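Local coordinates for prephenate dehydratase (Arthrobacter aurescens, PDB 3MWB), which probably catalyses the conversion of prephenate to 3-phenylpyruvate in L-phenylalanine biosynthesis, and binds L-phenylalanine in its ACT domains, at residues A[226-231]-A[249-254]; A[199-204]-A[278-283]; A[220-225]-A[265-270]; A[205-210]-A[271-276]. All blocks are in the same frame, centred on the assembly; numbering follows the deposited sequence. Where two conformers were deposited one is given.

Contact 1 (A[226-231]-A[249-254]). With PHE (phenylalanine), chain C.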
loop_
_atom_site.group_PDB
_atom_site.type_symbol
_atom_site.label_atom_id
_atom_site.label_comp_id
_atom_site.label_asym_id
_atom_site.label_seq_id
_atom_site.Cartn_x
_atom_site.Cartn_y
_atom_site.Cartn_z
ATOM N N ARG A 226 -10.642 3.899 3.416
ATOM C CA ARG A 226 -11.830 4.667 3.753
ATOM C C ARG A 226 -12.340 4.366 5.174
ATOM O O ARG A 226 -13.489 4.641 5.515
ATOM C CB ARG A 226 -12.913 4.420 2.701
ATOM C CG ARG A 226 -12.554 5.012 1.304
ATOM C CD ARG A 226 -13.532 4.524 0.278
ATOM N NE ARG A 226 -13.246 5.040 -1.052
ATOM C CZ ARG A 226 -12.517 4.430 -1.983
ATOM N NH1 ARG A 226 -11.969 3.248 -1.745
ATOM N NH2 ARG A 226 -12.355 5.009 -3.179
ATOM N N GLY A 227 -11.479 3.769 5.986
ATOM C CA GLY A 227 -11.782 3.498 7.390
ATOM C C GLY A 227 -12.817 2.411 7.628
ATOM O O GLY A 227 -13.461 2.405 8.679
ATOM N N VAL A 228 -12.989 1.504 6.662
ATOM C CA VAL A 228 -13.979 0.451 6.785
ATOM C C VAL A 228 -13.347 -0.838 7.284
ATOM O O VAL A 228 -12.549 -1.470 6.570
ATOM C CB VAL A 228 -14.735 0.163 5.467
ATOM C CG1 VAL A 228 -15.715 -0.957 5.710
ATOM C CG2 VAL A 228 -15.478 1.411 4.970
ATOM N N ASN A 229 -13.731 -1.208 8.506
ATOM C CA ASN A 229 -13.295 -2.419 9.169
ATOM C C ASN A 229 -13.944 -3.664 8.585
ATOM O O ASN A 229 -15.166 -3.682 8.296
ATOM C CB ASN A 229 -13.648 -2.323 10.655
ATOM C CG ASN A 229 -12.838 -3.239 11.508
ATOM O OD1 ASN A 229 -11.608 -3.245 11.449
ATOM N ND2 ASN A 229 -13.514 -4.016 12.327
ATOM N N LEU A 230 -13.142 -4.723 8.448
ATOM C CA LEU A 230 -13.679 -6.003 7.986
ATOM C C LEU A 230 -13.849 -7.022 9.114
ATOM O O LEU A 230 -13.067 -7.040 10.078
ATOM C CB LEU A 230 -12.822 -6.594 6.865
ATOM C CG LEU A 230 -12.516 -5.681 5.679
ATOM C CD1 LEU A 230 -11.562 -6.424 4.718
ATOM C CD2 LEU A 230 -13.800 -5.210 4.947
ATOM N N SER A 231 -14.856 -7.882 8.982
ATOM C CA SER A 231 -15.078 -8.936 9.974
ATOM C C SER A 231 -14.968 -10.341 9.373
ATOM O O SER A 231 -14.961 -11.336 10.110
ATOM C CB SER A 231 -16.436 -8.749 10.645
ATOM O OG SER A 231 -17.451 -8.804 9.661
ATOM N N ILE A 249 -16.633 -11.324 1.469
ATOM C CA ILE A 249 -16.167 -10.311 2.423
ATOM C C ILE A 249 -17.339 -9.713 3.203
ATOM O O ILE A 249 -18.371 -9.355 2.612
ATOM C CB ILE A 249 -15.403 -9.158 1.686
ATOM C CG1 ILE A 249 -14.080 -9.654 1.060
ATOM C CG2 ILE A 249 -15.097 -7.997 2.636
ATOM C CD1 ILE A 249 -13.497 -8.712 0.022
ATOM N N ASP A 250 -17.185 -9.612 4.527
ATOM C CA ASP A 250 -18.126 -8.825 5.357
ATOM C C ASP A 250 -17.403 -7.589 5.853
ATOM O O ASP A 250 -16.295 -7.698 6.420
ATOM C CB ASP A 250 -18.647 -9.613 6.580
ATOM C CG ASP A 250 -19.398 -10.904 6.204
ATOM O OD1 ASP A 250 -19.940 -11.013 5.071
ATOM O OD2 ASP A 250 -19.465 -11.814 7.064
ATOM N N ALA A 251 -18.008 -6.417 5.623
ATOM C CA ALA A 251 -17.496 -5.135 6.137
ATOM C C ALA A 251 -18.430 -4.566 7.186
ATOM O O ALA A 251 -19.654 -4.830 7.145
ATOM C CB ALA A 251 -17.325 -4.140 4.989
ATOM N N ASP A 252 -17.872 -3.814 8.136
ATOM C CA ASP A 252 -18.665 -3.008 9.089
ATOM C C ASP A 252 -19.236 -1.809 8.362
ATOM O O ASP A 252 -18.487 -1.030 7.750
ATOM C CB ASP A 252 -17.790 -2.448 10.202
ATOM C CG ASP A 252 -17.296 -3.507 11.166
ATOM O OD1 ASP A 252 -17.740 -4.681 11.065
ATOM O OD2 ASP A 252 -16.477 -3.149 12.055
ATOM N N GLY A 253 -20.549 -1.635 8.420
ATOM C CA GLY A 253 -21.142 -0.494 7.785
ATOM C C GLY A 253 -22.355 -0.789 6.949
ATOM O O GLY A 253 -22.714 -1.951 6.686
ATOM N N HIS A 254 -22.985 0.284 6.510
ATOM C CA HIS A 254 -24.187 0.184 5.694
ATOM C C HIS A 254 -23.890 0.843 4.347
ATOM O O HIS A 254 -23.193 1.854 4.298
ATOM C CB HIS A 254 -25.294 0.928 6.393
ATOM C CG HIS A 254 -26.624 0.804 5.729
ATOM N ND1 HIS A 254 -27.577 -0.095 6.146
ATOM C CD2 HIS A 254 -27.182 1.499 4.712
ATOM C CE1 HIS A 254 -28.669 0.048 5.412
ATOM N NE2 HIS A 254 -28.451 1.009 4.532
HETATM N N PHE C . -10.845 -5.819 10.877
HETATM C CA PHE C . -9.422 -5.887 10.368
HETATM C C PHE C . -9.315 -5.250 8.992
HETATM O O PHE C . -8.245 -5.335 8.331
HETATM C CB PHE C . -8.872 -7.343 10.344
HETATM C CG PHE C . -9.779 -8.353 9.651
HETATM C CD1 PHE C . -9.878 -8.394 8.246
HETATM C CD2 PHE C . -10.522 -9.276 10.415
HETATM C CE1 PHE C . -10.712 -9.313 7.607
HETATM C CE2 PHE C . -11.360 -10.217 9.789
HETATM C CZ PHE C . -11.451 -10.233 8.369
HETATM O OXT PHE C . -10.323 -4.689 8.502
HETATM O O HOH W 1 -19.011 -11.179 9.623
HETATM O O HOH W 2 -18.853 -6.512 9.731
#
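L230 and A251 face each other as a non-hydrogen-bonded antiparallel pair near the open end of the beta hairpin 230-237/245-252, half of the four-stranded sheet of the ACT domain. Main-chain bonds flank the pair: D252 N reaches N229 O at 2.7 Å, and S231 N gives to D250 O at 2.9 Å.

Among the polar side chains, N229 and D252 lie side by side and point the same way. N229 CG is anti to the backbone N (chi1 -159°), which sets the amide carbon beside the carbonyl carbon. N229 ND2 gives to D252 OD2 at 3.1 Å; the oxygen sits in the amide plane, whereas the donor stands above the carboxylate plane, the two planes being 56° apart. ND2 also bonds to D211 of the second subunit, and D252 OD1 makes a salt bridge with R282. Two waters meet at S231 OG, one donating a hydrogen bond to D250 OD2, the other to D252 OD1; D250 OD2 is paired with R232 as well.

The bound phenylalanine is gripped by segment 226-231. Its N gives to N229 OD1 and to L230 O, each at 2.7 Å, while L230 N gives to its OXT at 2.8 Å. The N229 amide is thereby held at both ends, OD1 by the ligand and ND2 by two carboxylates. D211 and L216 of the second subunit bind the ligand too, placing the pocket between subunits.

Apolar groups pack beneath, against F223 of helix 215-224: V228 CG1 lies 3.6 Å from A251 CB, and L230 CD2 touches that same methyl while also meeting I249 CG2.

Contact 2 (A[199-204]-A[278-283])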
loop_
_atom_site.group_PDB
_atom_site.type_symbol
_atom_site.label_atom_id
_atom_site.label_comp_id
_atom_site.label_asym_id
_atom_site.label_seq_id
_atom_site.Cartn_x
_atom_site.Cartn_y
_atom_site.Cartn_z
ATOM N N ALA A 199 -25.046 0.131 13.356
ATOM C CA ALA A 199 -24.448 -1.128 13.772
ATOM C C ALA A 199 -24.774 -2.185 12.703
ATOM O O ALA A 199 -25.445 -3.177 12.966
ATOM C CB ALA A 199 -24.948 -1.541 15.166
ATOM N N ASP A 200 -24.286 -1.944 11.489
ATOM C CA ASP A 200 -24.670 -2.754 10.342
ATOM C C ASP A 200 -23.471 -3.492 9.786
ATOM O O ASP A 200 -22.318 -3.164 10.087
ATOM C CB ASP A 200 -25.277 -1.875 9.237
ATOM C CG ASP A 200 -26.609 -1.242 9.638
ATOM O OD1 ASP A 200 -27.496 -1.953 10.124
ATOM O OD2 ASP A 200 -26.764 -0.019 9.454
ATOM N N LYS A 201 -23.774 -4.479 8.948
ATOM C CA LYS A 201 -22.794 -5.244 8.223
ATOM C C LYS A 201 -23.121 -5.128 6.732
ATOM O O LYS A 201 -24.292 -5.072 6.345
ATOM C CB LYS A 201 -22.898 -6.700 8.684
ATOM C CG LYS A 201 -21.672 -7.542 8.462
ATOM C CD LYS A 201 -21.793 -8.919 9.176
ATOM C CE LYS A 201 -21.221 -8.954 10.593
ATOM N NZ LYS A 201 -21.380 -10.332 11.157
ATOM N N THR A 202 -22.088 -5.085 5.897
ATOM C CA THR A 202 -22.277 -5.130 4.457
ATOM C C THR A 202 -21.449 -6.268 3.895
ATOM O O THR A 202 -20.261 -6.396 4.211
ATOM C CB THR A 202 -21.959 -3.765 3.770
ATOM O OG1 THR A 202 -22.892 -2.765 4.212
ATOM C CG2 THR A 202 -22.046 -3.852 2.215
ATOM N N THR A 203 -22.077 -7.090 3.058
ATOM C CA THR A 203 -21.426 -8.247 2.443
ATOM C C THR A 203 -21.318 -8.070 0.925
ATOM O O THR A 203 -22.273 -7.628 0.260
ATOM C CB THR A 203 -22.178 -9.584 2.791
ATOM O OG1 THR A 203 -22.282 -9.742 4.214
ATOM C CG2 THR A 203 -21.444 -10.816 2.228
ATOM N N VAL A 204 -20.160 -8.437 0.386
ATOM C CA VAL A 204 -19.906 -8.422 -1.049
ATOM C C VAL A 204 -19.136 -9.661 -1.504
ATOM O O VAL A 204 -18.433 -10.302 -0.719
ATOM C CB VAL A 204 -19.097 -7.183 -1.502
ATOM C CG1 VAL A 204 -19.916 -5.938 -1.383
ATOM C CG2 VAL A 204 -17.747 -7.064 -0.733
ATOM N N GLY A 278 -25.912 -7.211 0.281
ATOM C CA GLY A 278 -26.790 -6.601 1.259
ATOM C C GLY A 278 -26.070 -5.928 2.398
ATOM O O GLY A 278 -24.889 -6.221 2.702
ATOM N N SER A 279 -26.789 -4.984 2.993
ATOM C CA SER A 279 -26.424 -4.361 4.262
ATOM C C SER A 279 -27.533 -4.777 5.201
ATOM O O SER A 279 -28.699 -4.869 4.791
ATOM C CB SER A 279 -26.367 -2.829 4.143
ATOM O OG SER A 279 -25.311 -2.430 3.285
ATOM N N TYR A 280 -27.172 -5.057 6.444
ATOM C CA TYR A 280 -28.119 -5.631 7.399
ATOM C C TYR A 280 -27.570 -5.456 8.808
ATOM O O TYR A 280 -26.339 -5.324 8.997
ATOM C CB TYR A 280 -28.399 -7.134 7.094
ATOM C CG TYR A 280 -27.142 -7.939 6.961
ATOM C CD1 TYR A 280 -26.459 -7.995 5.734
ATOM C CD2 TYR A 280 -26.580 -8.597 8.058
ATOM C CE1 TYR A 280 -25.261 -8.678 5.604
ATOM C CE2 TYR A 280 -25.339 -9.315 7.915
ATOM C CZ TYR A 280 -24.712 -9.341 6.678
ATOM O OH TYR A 280 -23.531 -10.036 6.469
ATOM N N ALA A 281 -28.471 -5.463 9.784
ATOM C CA ALA A 281 -28.115 -5.267 11.188
ATOM C C ALA A 281 -27.206 -6.383 11.684
ATOM O O ALA A 281 -27.431 -7.558 11.370
ATOM C CB ALA A 281 -29.393 -5.190 12.058
ATOM N N ARG A 282 -26.175 -6.010 12.445
ATOM C CA ARG A 282 -25.331 -6.978 13.160
ATOM C C ARG A 282 -26.137 -7.656 14.260
ATOM O O ARG A 282 -26.804 -6.976 15.054
ATOM C CB ARG A 282 -24.086 -6.316 13.781
ATOM C CG ARG A 282 -23.129 -5.652 12.747
ATOM C CD ARG A 282 -21.821 -5.092 13.363
ATOM N NE ARG A 282 -21.216 -5.947 14.385
ATOM C CZ ARG A 282 -20.041 -6.575 14.285
ATOM N NH1 ARG A 282 -19.286 -6.463 13.199
ATOM N NH2 ARG A 282 -19.614 -7.331 15.298
ATOM N N ALA A 283 -26.086 -8.994 14.289
ATOM C CA ALA A 283 -26.683 -9.785 15.362
ATOM C C ALA A 283 -26.235 -9.299 16.744
ATOM O O ALA A 283 -27.020 -9.288 17.690
ATOM C CB ALA A 283 -26.323 -11.263 15.187
HETATM O O HOH W 3 -27.194 -4.089 15.069
#
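The antiparallel pairing of strand 275-281 with strand 200-207 joins K201 to Y280 as a hydrogen-bonded pair, flanked by the non-hydrogen-bonded pairs D200-A281 and T202-S279. K201 N gives to Y280 O at 2.7 Å and Y280 N returns to K201 O at 2.9 Å; T203 N to G278 O and R282 N to A199 O extend the series both ways.

On one face the Y280 ring lies against the neighbouring strand. Its CG takes the crowded position between backbone N and carbonyl carbon (chi1 52°), and K201 CB stands over a ring face, 4.0 Å from the centroid, in a CH-pi contact. T203 OG1 lies at the ring edge, in its plane, and accepts from Y280 OH at 2.6 Å; T203 OG1 is also bonded to D250 OD1. A phenylalanine here would probably keep the ring over K201 but leave T203 OG1 without its phenolic donor. K201 NZ makes a salt bridge with E85.

In the ACT fold these two strands are sequence-distant neighbours, with 275-281 outermost within the chain and strand 245-252 beyond 200-207. On the other face S279 OG gives to T202 OG1 at 2.6 Å, and T202 OG1 is also bonded to G253 O. At the far end R282 CG packs 3.4 Å from A199 O, while its guanidinium makes a salt bridge with D284. One water donates hydrogen bonds to both A199 O and R282 O.

Contact 3 (A[220-225]-A[265-270])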
loop_
_atom_site.group_PDB
_atom_site.type_symbol
_atom_site.label_atom_id
_atom_site.label_comp_id
_atom_site.label_asym_id
_atom_site.label_seq_id
_atom_site.Cartn_x
_atom_site.Cartn_y
_atom_site.Cartn_z
ATOM N N LEU A 220 -8.742 -4.988 -0.922
ATOM C CA LEU A 220 -8.919 -4.676 0.499
ATOM C C LEU A 220 -8.698 -3.192 0.831
ATOM O O LEU A 220 -9.382 -2.636 1.704
ATOM C CB LEU A 220 -8.050 -5.583 1.360
ATOM C CG LEU A 220 -8.487 -7.063 1.300
ATOM C CD1 LEU A 220 -8.037 -7.821 2.515
ATOM C CD2 LEU A 220 -10.011 -7.206 1.153
ATOM N N ASP A 221 -7.793 -2.553 0.092
ATOM C CA ASP A 221 -7.505 -1.139 0.271
ATOM C C ASP A 221 -8.733 -0.262 0.042
ATOM O O ASP A 221 -8.830 0.797 0.648
ATOM C CB ASP A 221 -6.357 -0.664 -0.631
ATOM C CG ASP A 221 -5.713 0.617 -0.120
ATOM O OD1 ASP A 221 -5.306 0.643 1.054
ATOM O OD2 ASP A 221 -5.607 1.605 -0.889
ATOM N N GLN A 222 -9.667 -0.705 -0.806
ATOM C CA GLN A 222 -10.906 0.052 -1.005
ATOM C C GLN A 222 -11.629 0.272 0.330
ATOM O O GLN A 222 -12.121 1.368 0.581
ATOM C CB GLN A 222 -11.827 -0.613 -2.022
ATOM C CG GLN A 222 -11.227 -0.784 -3.413
ATOM C CD GLN A 222 -10.623 0.496 -3.964
ATOM O OE1 GLN A 222 -11.259 1.547 -3.983
ATOM N NE2 GLN A 222 -9.379 0.402 -4.427
ATOM N N PHE A 223 -11.645 -0.752 1.188
ATOM C CA PHE A 223 -12.182 -0.650 2.547
ATOM C C PHE A 223 -11.217 0.057 3.514
ATOM O O PHE A 223 -11.607 0.995 4.201
ATOM C CB PHE A 223 -12.573 -2.033 3.080
ATOM C CG PHE A 223 -13.728 -2.677 2.336
ATOM C CD1 PHE A 223 -15.004 -2.142 2.415
ATOM C CD2 PHE A 223 -13.532 -3.819 1.574
ATOM C CE1 PHE A 223 -16.076 -2.725 1.724
ATOM C CE2 PHE A 223 -14.583 -4.405 0.885
ATOM C CZ PHE A 223 -15.861 -3.872 0.971
ATOM N N ALA A 224 -9.957 -0.382 3.554
ATOM C CA ALA A 224 -9.012 0.129 4.544
ATOM C C ALA A 224 -8.726 1.626 4.388
ATOM O O ALA A 224 -8.690 2.347 5.384
ATOM C CB ALA A 224 -7.705 -0.694 4.545
ATOM N N SER A 225 -8.542 2.092 3.147
ATOM C CA SER A 225 -8.261 3.518 2.881
ATOM C C SER A 225 -9.438 4.462 3.208
ATOM O O SER A 225 -9.242 5.672 3.254
ATOM C CB SER A 225 -7.813 3.727 1.424
ATOM O OG SER A 225 -8.907 3.626 0.541
ATOM N N ALA A 265 -17.922 1.688 -4.804
ATOM C CA ALA A 265 -17.563 2.213 -6.135
ATOM C C ALA A 265 -16.143 1.817 -6.522
ATOM O O ALA A 265 -15.892 1.437 -7.673
ATOM C CB ALA A 265 -17.745 3.716 -6.205
ATOM N N GLY A 266 -15.233 1.879 -5.563
ATOM C CA GLY A 266 -13.815 1.490 -5.791
ATOM C C GLY A 266 -13.692 0.035 -6.196
ATOM O O GLY A 266 -12.874 -0.323 -7.053
ATOM N N LEU A 267 -14.516 -0.803 -5.563
ATOM C CA LEU A 267 -14.550 -2.244 -5.821
ATOM C C LEU A 267 -15.046 -2.514 -7.231
ATOM O O LEU A 267 -14.475 -3.321 -7.933
ATOM C CB LEU A 267 -15.455 -2.964 -4.796
ATOM C CG LEU A 267 -14.961 -3.126 -3.360
ATOM C CD1 LEU A 267 -16.029 -3.802 -2.522
ATOM C CD2 LEU A 267 -13.661 -3.923 -3.291
ATOM N N HIS A 268 -16.124 -1.845 -7.625
ATOM C CA HIS A 268 -16.703 -2.020 -8.951
ATOM C C HIS A 268 -15.687 -1.613 -10.038
ATOM O O HIS A 268 -15.556 -2.306 -11.058
ATOM C CB HIS A 268 -18.008 -1.228 -9.072
ATOM C CG HIS A 268 -18.720 -1.427 -10.371
ATOM N ND1 HIS A 268 -19.841 -2.224 -10.492
ATOM C CD2 HIS A 268 -18.505 -0.895 -11.596
ATOM C CE1 HIS A 268 -20.265 -2.201 -11.740
ATOM N NE2 HIS A 268 -19.475 -1.400 -12.432
ATOM N N ARG A 269 -14.963 -0.509 -9.817
ATOM C CA ARG A 269 -13.957 -0.074 -10.787
ATOM C C ARG A 269 -12.905 -1.166 -11.038
ATOM O O ARG A 269 -12.581 -1.450 -12.190
ATOM C CB ARG A 269 -13.339 1.284 -10.397
ATOM C CG ARG A 269 -14.335 2.453 -10.526
ATOM C CD ARG A 269 -13.723 3.841 -10.302
ATOM N NE ARG A 269 -12.970 3.999 -9.050
ATOM C CZ ARG A 269 -13.473 4.469 -7.912
ATOM N NH1 ARG A 269 -14.760 4.807 -7.828
ATOM N NH2 ARG A 269 -12.686 4.604 -6.852
ATOM N N ILE A 270 -12.410 -1.794 -9.978
ATOM C CA ILE A 270 -11.398 -2.878 -10.092
ATOM C C ILE A 270 -12.002 -4.148 -10.698
ATOM O O ILE A 270 -11.359 -4.854 -11.510
ATOM C CB ILE A 270 -10.825 -3.271 -8.710
ATOM C CG1 ILE A 270 -10.016 -2.128 -8.094
ATOM C CG2 ILE A 270 -9.939 -4.546 -8.798
ATOM C CD1 ILE A 270 -9.806 -2.324 -6.574
#
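Q222 and I270 reach toward each other tip to tip across two nearly antiparallel helices, whose segment axes run 9.1 Å apart at 165°. The glutamine chain bends at its second torsion (chi2 -51°), and its end lies over the backbone of the opposite helix: Q222 NE2 meets I270 CD1 at 3.5 Å, while Q222 OE1 presses on G266 CA at 3.1 Å. A beta carbon at position 266 would clash with that oxygen, so glycine makes room for the amide. No hydrogen bond joins the two segments; OE1 is instead held by R226 NH1.

F223 and L267 cross at about a right angle. L267 CD1 lies 3.5 Å from F223 CZ, approaching the ring obliquely, and the other methyl, L267 CD2, packs 4.0 Å from Q222 CG. An alanine in place of Q222 would probably open a gap beside I270 CD1 and G266 CA and leave R226 NH1 without its amide partner.

Helices 215-224 and 258-270 lie together on one side of the ACT sheet. L267 also touches I219 of helix 215-224, while F223 packs against L230, I249 and A251 of the sheet strands.

Contact 4 (A[205-210]-A[271-276])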
loop_
_atom_site.group_PDB
_atom_site.type_symbol
_atom_site.label_atom_id
_atom_site.label_comp_id
_atom_site.label_asym_id
_atom_site.label_seq_id
_atom_site.Cartn_x
_atom_site.Cartn_y
_atom_site.Cartn_z
ATOM N N VAL A 205 -19.266 -9.985 -2.787
ATOM C CA VAL A 205 -18.443 -11.026 -3.374
ATOM C C VAL A 205 -17.686 -10.387 -4.511
ATOM O O VAL A 205 -18.304 -9.830 -5.426
ATOM C CB VAL A 205 -19.290 -12.231 -3.886
ATOM C CG1 VAL A 205 -18.402 -13.181 -4.766
ATOM C CG2 VAL A 205 -19.919 -12.976 -2.711
ATOM N N VAL A 206 -16.356 -10.429 -4.439
ATOM C CA VAL A 206 -15.505 -9.742 -5.423
ATOM C C VAL A 206 -14.694 -10.755 -6.228
ATOM O O VAL A 206 -13.808 -11.431 -5.685
ATOM C CB VAL A 206 -14.558 -8.684 -4.759
ATOM C CG1 VAL A 206 -13.825 -7.837 -5.815
ATOM C CG2 VAL A 206 -15.352 -7.799 -3.753
ATOM N N PRO A 207 -15.006 -10.862 -7.533
ATOM C CA PRO A 207 -14.238 -11.688 -8.452
ATOM C C PRO A 207 -12.863 -11.068 -8.669
ATOM O O PRO A 207 -12.741 -9.852 -8.834
ATOM C CB PRO A 207 -15.056 -11.633 -9.755
ATOM C CG PRO A 207 -16.434 -11.215 -9.334
ATOM C CD PRO A 207 -16.204 -10.286 -8.170
ATOM N N LEU A 208 -11.834 -11.898 -8.649
ATOM C CA LEU A 208 -10.497 -11.457 -8.988
ATOM C C LEU A 208 -10.338 -11.363 -10.509
ATOM O O LEU A 208 -10.504 -12.364 -11.213
ATOM C CB LEU A 208 -9.475 -12.425 -8.386
ATOM C CG LEU A 208 -7.998 -12.078 -8.483
ATOM C CD1 LEU A 208 -7.656 -10.822 -7.684
ATOM C CD2 LEU A 208 -7.197 -13.247 -7.998
ATOM N N PRO A 209 -9.991 -10.169 -11.033
ATOM C CA PRO A 209 -9.818 -10.036 -12.481
ATOM C C PRO A 209 -8.505 -10.616 -12.986
ATOM O O PRO A 209 -8.463 -11.164 -14.085
ATOM C CB PRO A 209 -9.828 -8.518 -12.705
ATOM C CG PRO A 209 -10.334 -7.922 -11.414
ATOM C CD PRO A 209 -9.895 -8.869 -10.348
ATOM N N GLU A 210 -7.455 -10.490 -12.181
ATOM C CA GLU A 210 -6.090 -10.825 -12.580
ATOM C C GLU A 210 -5.321 -11.268 -11.360
ATOM O O GLU A 210 -5.338 -10.582 -10.338
ATOM C CB GLU A 210 -5.396 -9.599 -13.177
ATOM C CG GLU A 210 -5.727 -9.308 -14.638
ATOM C CD GLU A 210 -5.179 -7.962 -15.088
ATOM O OE1 GLU A 210 -3.934 -7.822 -15.211
ATOM O OE2 GLU A 210 -6.001 -7.045 -15.323
ATOM N N SER A 271 -13.240 -4.418 -10.290
ATOM C CA SER A 271 -13.923 -5.652 -10.617
ATOM C C SER A 271 -15.422 -5.366 -10.864
ATOM O O SER A 271 -16.239 -5.466 -9.937
ATOM C CB SER A 271 -13.735 -6.652 -9.465
ATOM O OG SER A 271 -14.229 -7.938 -9.804
ATOM N N PRO A 272 -15.785 -5.018 -12.111
ATOM C CA PRO A 272 -17.179 -4.665 -12.448
ATOM C C PRO A 272 -18.221 -5.772 -12.208
ATOM O O PRO A 272 -19.424 -5.476 -12.119
ATOM C CB PRO A 272 -17.108 -4.321 -13.948
ATOM C CG PRO A 272 -15.691 -3.980 -14.205
ATOM C CD PRO A 272 -14.864 -4.786 -13.242
ATOM N N ALA A 273 -17.787 -7.031 -12.120
ATOM C CA ALA A 273 -18.720 -8.103 -11.793
ATOM C C ALA A 273 -18.917 -8.324 -10.288
ATOM O O ALA A 273 -19.471 -9.343 -9.893
ATOM C CB ALA A 273 -18.332 -9.425 -12.504
ATOM N N THR A 274 -18.470 -7.385 -9.452
ATOM C CA THR A 274 -18.716 -7.452 -7.993
ATOM C C THR A 274 -20.213 -7.626 -7.690
ATOM O O THR A 274 -21.062 -6.976 -8.314
ATOM C CB THR A 274 -18.128 -6.214 -7.260
ATOM O OG1 THR A 274 -16.698 -6.277 -7.320
ATOM C CG2 THR A 274 -18.536 -6.163 -5.799
ATOM N N ARG A 275 -20.522 -8.525 -6.753
ATOM C CA ARG A 275 -21.896 -8.762 -6.360
ATOM C C ARG A 275 -22.121 -8.098 -5.011
ATOM O O ARG A 275 -21.315 -8.245 -4.075
ATOM C CB ARG A 275 -22.182 -10.254 -6.240
ATOM C CG ARG A 275 -22.020 -11.033 -7.532
ATOM C CD ARG A 275 -22.072 -12.517 -7.268
ATOM N NE ARG A 275 -23.403 -12.990 -6.871
ATOM C CZ ARG A 275 -24.323 -13.453 -7.722
ATOM N NH1 ARG A 275 -24.082 -13.491 -9.019
ATOM N NH2 ARG A 275 -25.497 -13.876 -7.272
ATOM N N PHE A 276 -23.215 -7.360 -4.929
ATOM C CA PHE A 276 -23.625 -6.780 -3.658
ATOM C C PHE A 276 -24.588 -7.736 -2.948
ATOM O O PHE A 276 -25.643 -8.101 -3.500
ATOM C CB PHE A 276 -24.246 -5.395 -3.863
ATOM C CG PHE A 276 -24.716 -4.749 -2.583
ATOM C CD1 PHE A 276 -23.808 -4.167 -1.691
ATOM C CD2 PHE A 276 -26.077 -4.710 -2.280
ATOM C CE1 PHE A 276 -24.230 -3.571 -0.526
ATOM C CE2 PHE A 276 -26.510 -4.108 -1.107
ATOM C CZ PHE A 276 -25.589 -3.538 -0.230
#
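P207 lays its ring against the turn 271-274, its CG 3.6 Å from A273 O and its CD 3.5 Å from S271 OG. S271 OG also donates a hydrogen bond to P207 O at 2.6 Å, so one residue is met at both its ring and its carbonyl. S271 OG lies anti to the backbone N (chi1 -172°), and S271 CB touches V206 CG1 and P209 CG.

S271 is the first residue to leave the helix 258-270, and a type I beta turn from S271 to T274 leads the chain into strand 275-281. S271 O accepts twice from T274, from its N at 3.0 Å and from its OG1 at 2.8 Å, which fixes the threonine side chain against the turn. This is the passage from the second helix to the last strand of the ACT fold, and it lies beside the end of the first strand. V206 and T274 lie side by side and point the same way, with V206 CG1 3.6 Å from T274 OG1.

Sheet pairing begins at V205 and R275, a hydrogen-bonded antiparallel pair: R275 N gives to V205 O at 2.9 Å and V205 N to R275 O at 3.0 Å. The R275 guanidinium turns to other parts of the chain, with NH1 bonded to G77 O. Beyond P207, L208 points away from the turn and touches bound phenylalanine.

From the N-terminal side, strand 200-207 opens two loops that its partner 275-281 closes: contact 2 spans 199 to 283, and contact 4, further along the same strand pair, lies nested within it. Inside contact 4, helix 215-224 returns to helix 258-270 through contact 3, and within that loop contact 1 closes the hairpin 230-237/245-252. The four are thus nested, none crossing another. Contacts 1 and 2 meet in the sheet, where A251 N and T202 O connect strands 245-252 and 200-207. F223 links contact 3 to contact 1, and V206 with P209 brings contact 4 against helix 258-270, binding helices to sheet.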